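Local coordinates for protein enoyl-CoA hydratase, EchA12_1 (Mycobacterium marinum M, PDB 3QRE) that probably hydrates the double bond of enoyl-CoA thioesters in fatty acid metabolism, at residues V31-F45 against L58-E70. Residues are numbered along the deposited sequence; the frame is centred on the assembly and turned at random.
Sequences VLYEATPGGVAIITF and LAAGFYAAIDRAE
Tyr33 and Arg68 give a worked example of how an edge strand and a helix can meet at the outer margin of their apolar interface, where the arginine is exposed and the tyrosine partly so. With CG of Tyr33 anti to the backbone N (chi1 -178°), the ring reaches out over the helix. Its CB and CG lie near Arg68 NH1; along one side CD1 approaches the CB of Ala65 and CE1 its O, while along the other CD2 and CE2 lie under the guanidinium, with Tyr33 CE2 3.4 Å from Arg68 NE. At the tip, Tyr33 OH packs against CA of Ala69 at 3.6 Å. The extended Arg68 chain sets its CD over the ring centre as a CH-pi contact, 3.8 Å from the Tyr33 centroid, and its guanidinium is stacked flat on the same ring, the planes 13° apart.

Further along the same strand, Val31 presses CG2 against the helix backbone, 3.3 Å from Phe62 N, an approach that Gly61 permits because it has no side chain. Deeper in, Ile43 CD1 touches both Ala65 CB (3.8 Å) and Ile66 CD1 (3.7 Å), and Ala41 CB meets Ala69 CB. At the far end the Phe45 ring touches Leu58 CD2 and lies oblique to the Phe62 ring. No direct hydrogen bond crosses; a water bridges Val31 O and Gly61 O weakly.

The hairpin formed by 31-35 and 40-45 thus lies along helix 56-71, whose segment runs antiparallel to 40-45 (179°), as expected of the beta-alpha-beta crossover into parallel strand 77-82. Ile43 and Phe62 also touch that strand, while Val40 and Ile42 pack on helix 221-235.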
loop_
_atom_site.group_PDB
_atom_site.type_symbol
_atom_site.label_atom_id
_atom_site.label_comp_id
_atom_site.label_asym_id
_atom_site.label_seq_id
_atom_site.Cartn_x
_atom_site.Cartn_y
_atom_site.Cartn_z
ATOM N N VAL A 31 -10.889 15.696 -28.786
ATOM C CA VAL A 31 -11.257 15.789 -27.376
ATOM C C VAL A 31 -12.357 16.845 -27.197
ATOM O O VAL A 31 -12.190 17.990 -27.610
ATOM C CB VAL A 31 -10.004 16.135 -26.488
ATOM C CG1 VAL A 31 -10.389 16.320 -25.036
ATOM C CG2 VAL A 31 -8.941 15.068 -26.605
ATOM N N LEU A 32 -13.472 16.460 -26.582
ATOM C CA LEU A 32 -14.551 17.404 -26.285
ATOM C C LEU A 32 -14.380 18.060 -24.920
ATOM O O LEU A 32 -13.870 17.445 -23.964
ATOM C CB LEU A 32 -15.910 16.705 -26.333
ATOM C CG LEU A 32 -16.208 15.891 -27.590
ATOM C CD1 LEU A 32 -17.468 15.066 -27.387
ATOM C CD2 LEU A 32 -16.322 16.817 -28.823
ATOM N N TYR A 33 -14.836 19.310 -24.833
ATOM C CA TYR A 33 -14.745 20.088 -23.620
ATOM C C TYR A 33 -16.108 20.693 -23.224
ATOM O O TYR A 33 -16.752 21.386 -24.003
ATOM C CB TYR A 33 -13.705 21.184 -23.816
ATOM C CG TYR A 33 -13.481 22.050 -22.602
ATOM C CD1 TYR A 33 -12.372 21.844 -21.791
ATOM C CD2 TYR A 33 -14.374 23.089 -22.267
ATOM C CE1 TYR A 33 -12.132 22.635 -20.668
ATOM C CE2 TYR A 33 -14.151 23.887 -21.131
ATOM C CZ TYR A 33 -13.016 23.643 -20.333
ATOM O OH TYR A 33 -12.731 24.400 -19.219
ATOM N N GLU A 34 -16.518 20.459 -21.987
ATOM C CA GLU A 34 -17.789 20.970 -21.503
ATOM C C GLU A 34 -17.689 21.383 -20.033
ATOM O O GLU A 34 -17.122 20.660 -19.215
ATOM C CB GLU A 34 -18.872 19.910 -21.708
ATOM C CG GLU A 34 -20.209 20.212 -21.064
ATOM C CD GLU A 34 -21.183 19.038 -21.156
ATOM O OE1 GLU A 34 -20.997 18.143 -22.024
ATOM O OE2 GLU A 34 -22.142 19.013 -20.350
ATOM N N ALA A 35 -18.241 22.548 -19.709
ATOM C CA ALA A 35 -18.244 23.050 -18.331
ATOM C C ALA A 35 -19.651 23.016 -17.696
ATOM O O ALA A 35 -20.604 23.553 -18.270
ATOM C CB ALA A 35 -17.669 24.460 -18.308
ATOM N N THR A 36 -19.788 22.392 -16.524
ATOM C CA THR A 36 -21.073 22.393 -15.810
ATOM C C THR A 36 -21.287 23.746 -15.079
ATOM O O THR A 36 -20.317 24.515 -14.885
ATOM C CB THR A 36 -21.230 21.203 -14.803
ATOM O OG1 THR A 36 -20.287 21.330 -13.732
ATOM C CG2 THR A 36 -21.049 19.870 -15.486
ATOM N N PRO A 37 -22.549 24.046 -14.681
ATOM C CA PRO A 37 -22.787 25.253 -13.871
ATOM C C PRO A 37 -21.979 25.219 -12.572
ATOM O O PRO A 37 -21.490 26.273 -12.114
ATOM C CB PRO A 37 -24.307 25.219 -13.585
ATOM C CG PRO A 37 -24.741 23.795 -13.863
ATOM C CD PRO A 37 -23.803 23.320 -14.969
ATOM N N GLY A 38 -21.814 24.012 -12.009
ATOM C CA GLY A 38 -21.059 23.799 -10.763
ATOM C C GLY A 38 -19.541 23.919 -10.844
ATOM O O GLY A 38 -18.860 23.729 -9.834
ATOM N N GLY A 39 -19.005 24.210 -12.033
ATOM C CA GLY A 39 -17.565 24.452 -12.207
ATOM C C GLY A 39 -16.702 23.202 -12.415
ATOM O O GLY A 39 -15.503 23.193 -12.097
ATOM N N VAL A 40 -17.322 22.158 -12.957
ATOM C CA VAL A 40 -16.611 20.966 -13.412
ATOM C C VAL A 40 -16.368 21.024 -14.921
ATOM O O VAL A 40 -17.307 21.161 -15.689
ATOM C CB VAL A 40 -17.385 19.676 -13.057
ATOM C CG1 VAL A 40 -16.592 18.438 -13.505
ATOM C CG2 VAL A 40 -17.713 19.631 -11.557
ATOM N N ALA A 41 -15.106 20.956 -15.328
ATOM C CA ALA A 41 -14.738 20.748 -16.726
ATOM C C ALA A 41 -14.764 19.250 -17.087
ATOM O O ALA A 41 -14.006 18.448 -16.524
ATOM C CB ALA A 41 -13.342 21.333 -17.000
ATOM N N ILE A 42 -15.629 18.882 -18.029
ATOM C CA ILE A 42 -15.722 17.507 -18.516
ATOM C C ILE A 42 -14.937 17.371 -19.817
ATOM O O ILE A 42 -15.232 18.042 -20.821
ATOM C CB ILE A 42 -17.188 17.060 -18.726
ATOM C CG1 ILE A 42 -17.986 17.257 -17.430
ATOM C CG2 ILE A 42 -17.240 15.597 -19.236
ATOM C CD1 ILE A 42 -19.484 17.002 -17.567
ATOM N N ILE A 43 -13.926 16.506 -19.779
ATOM C CA ILE A 43 -13.028 16.296 -20.890
ATOM C C ILE A 43 -13.265 14.873 -21.376
ATOM O O ILE A 43 -13.167 13.897 -20.603
ATOM C CB ILE A 43 -11.569 16.543 -20.450
ATOM C CG1 ILE A 43 -11.430 17.991 -19.945
ATOM C CG2 ILE A 43 -10.567 16.199 -21.568
ATOM C CD1 ILE A 43 -9.996 18.393 -19.570
ATOM N N THR A 44 -13.594 14.765 -22.659
ATOM C CA THR A 44 -14.045 13.515 -23.247
ATOM C C THR A 44 -13.194 13.135 -24.450
ATOM O O THR A 44 -13.154 13.881 -25.447
ATOM C CB THR A 44 -15.554 13.605 -23.644
ATOM O OG1 THR A 44 -16.315 14.034 -22.504
ATOM C CG2 THR A 44 -16.105 12.248 -24.159
ATOM N N PHE A 45 -12.505 11.990 -24.352
ATOM C CA PHE A 45 -11.845 11.399 -25.527
ATOM C C PHE A 45 -12.914 11.012 -26.550
ATOM O O PHE A 45 -13.865 10.287 -26.232
ATOM C CB PHE A 45 -10.985 10.177 -25.174
ATOM C CG PHE A 45 -9.884 10.457 -24.174
ATOM C CD1 PHE A 45 -8.987 11.508 -24.367
ATOM C CD2 PHE A 45 -9.746 9.655 -23.046
ATOM C CE1 PHE A 45 -7.978 11.752 -23.462
ATOM C CE2 PHE A 45 -8.745 9.892 -22.122
ATOM C CZ PHE A 45 -7.853 10.944 -22.334
ATOM N N LEU A 58 -5.325 13.051 -30.148
ATOM C CA LEU A 58 -5.893 12.872 -28.828
ATOM C C LEU A 58 -5.047 13.587 -27.782
ATOM O O LEU A 58 -5.588 14.220 -26.890
ATOM C CB LEU A 58 -6.003 11.393 -28.502
ATOM C CG LEU A 58 -7.201 11.116 -27.602
ATOM C CD1 LEU A 58 -8.522 11.214 -28.418
ATOM C CD2 LEU A 58 -7.050 9.767 -26.952
ATOM N N ALA A 59 -3.727 13.501 -27.932
ATOM C CA ALA A 59 -2.798 14.184 -27.065
ATOM C C ALA A 59 -3.003 15.695 -27.107
ATOM O O ALA A 59 -3.256 16.316 -26.050
ATOM C CB ALA A 59 -1.335 13.810 -27.401
ATOM N N ALA A 60 -2.930 16.278 -28.306
ATOM C CA ALA A 60 -3.107 17.721 -28.480
ATOM C C ALA A 60 -4.460 18.232 -27.961
ATOM O O ALA A 60 -4.556 19.337 -27.390
ATOM C CB ALA A 60 -2.879 18.139 -29.940
ATOM N N GLY A 61 -5.506 17.435 -28.148
ATOM C CA GLY A 61 -6.828 17.827 -27.650
ATOM C C GLY A 61 -6.800 17.832 -26.134
ATOM O O GLY A 61 -7.232 18.791 -25.502
ATOM N N PHE A 62 -6.257 16.760 -25.565
ATOM C CA PHE A 62 -6.122 16.588 -24.126
ATOM C C PHE A 62 -5.335 17.726 -23.444
ATOM O O PHE A 62 -5.807 18.302 -22.466
ATOM C CB PHE A 62 -5.464 15.231 -23.825
ATOM C CG PHE A 62 -5.357 14.913 -22.346
ATOM C CD1 PHE A 62 -6.503 14.819 -21.546
ATOM C CD2 PHE A 62 -4.125 14.702 -21.756
ATOM C CE1 PHE A 62 -6.412 14.519 -20.170
ATOM C CE2 PHE A 62 -4.029 14.411 -20.373
ATOM C CZ PHE A 62 -5.179 14.310 -19.590
ATOM N N TYR A 63 -4.149 18.044 -23.969
ATOM C CA TYR A 63 -3.324 19.124 -23.422
ATOM C C TYR A 63 -4.045 20.448 -23.461
ATOM O O TYR A 63 -4.057 21.180 -22.454
ATOM C CB TYR A 63 -1.994 19.250 -24.146
ATOM C CG TYR A 63 -1.157 18.001 -24.054
ATOM C CD1 TYR A 63 -1.259 17.148 -22.934
ATOM C CD2 TYR A 63 -0.255 17.674 -25.062
ATOM C CE1 TYR A 63 -0.493 16.003 -22.821
ATOM C CE2 TYR A 63 0.509 16.518 -24.978
ATOM C CZ TYR A 63 0.389 15.681 -23.839
ATOM O OH TYR A 63 1.145 14.527 -23.741
ATOM N N ALA A 64 -4.683 20.728 -24.596
ATOM C CA ALA A 64 -5.342 22.009 -24.800
ATOM C C ALA A 64 -6.542 22.103 -23.874
ATOM O O ALA A 64 -6.784 23.145 -23.283
ATOM C CB ALA A 64 -5.748 22.198 -26.294
ATOM N N ALA A 65 -7.274 20.999 -23.740
ATOM C CA ALA A 65 -8.444 20.941 -22.868
ATOM C C ALA A 65 -8.053 21.126 -21.402
ATOM O O ALA A 65 -8.616 21.984 -20.731
ATOM C CB ALA A 65 -9.220 19.641 -23.081
ATOM N N ILE A 66 -7.073 20.354 -20.926
ATOM C CA ILE A 66 -6.494 20.542 -19.571
ATOM C C ILE A 66 -6.001 21.970 -19.312
ATOM O O ILE A 66 -6.336 22.564 -18.284
ATOM C CB ILE A 66 -5.319 19.560 -19.274
ATOM C CG1 ILE A 66 -5.808 18.112 -19.140
ATOM C CG2 ILE A 66 -4.537 19.992 -18.031
ATOM C CD1 ILE A 66 -6.729 17.824 -17.963
ATOM N N ASP A 67 -5.208 22.517 -20.233
ATOM C CA ASP A 67 -4.734 23.903 -20.118
ATOM C C ASP A 67 -5.888 24.869 -19.940
ATOM O O ASP A 67 -5.829 25.761 -19.091
ATOM C CB ASP A 67 -3.862 24.314 -21.309
ATOM C CG ASP A 67 -2.485 23.634 -21.289
ATOM O OD1 ASP A 67 -2.215 22.865 -20.325
ATOM O OD2 ASP A 67 -1.680 23.868 -22.227
ATOM N N ARG A 68 -6.950 24.665 -20.706
ATOM C CA ARG A 68 -8.118 25.544 -20.635
ATOM C C ARG A 68 -8.845 25.478 -19.282
ATOM O O ARG A 68 -9.142 26.513 -18.679
ATOM C CB ARG A 68 -9.061 25.267 -21.815
ATOM C CG ARG A 68 -10.332 26.083 -21.800
ATOM C CD ARG A 68 -11.216 25.678 -22.968
ATOM N NE ARG A 68 -12.541 26.301 -22.909
ATOM C CZ ARG A 68 -13.523 26.045 -23.777
ATOM N NH1 ARG A 68 -13.332 25.165 -24.762
ATOM N NH2 ARG A 68 -14.695 26.659 -23.657
ATOM N N ALA A 69 -9.128 24.268 -18.803
ATOM C CA ALA A 69 -9.668 24.081 -17.445
ATOM C C ALA A 69 -8.765 24.704 -16.373
ATOM O O ALA A 69 -9.241 25.398 -15.476
ATOM C CB ALA A 69 -9.866 22.618 -17.173
ATOM N N GLU A 70 -7.460 24.430 -16.475
ATOM C CA GLU A 70 -6.456 24.924 -15.540
ATOM C C GLU A 70 -6.406 26.454 -15.503
ATOM O O GLU A 70 -6.317 27.035 -14.417
ATOM C CB GLU A 70 -5.082 24.292 -15.843
ATOM C CG GLU A 70 -3.971 24.573 -14.846
ATOM C CD GLU A 70 -4.108 23.848 -13.481
ATOM O OE1 GLU A 70 -5.149 23.201 -13.200
ATOM O OE2 GLU A 70 -3.135 23.947 -12.686
HETATM O O HOH W 1 -9.889 20.389 -26.826
#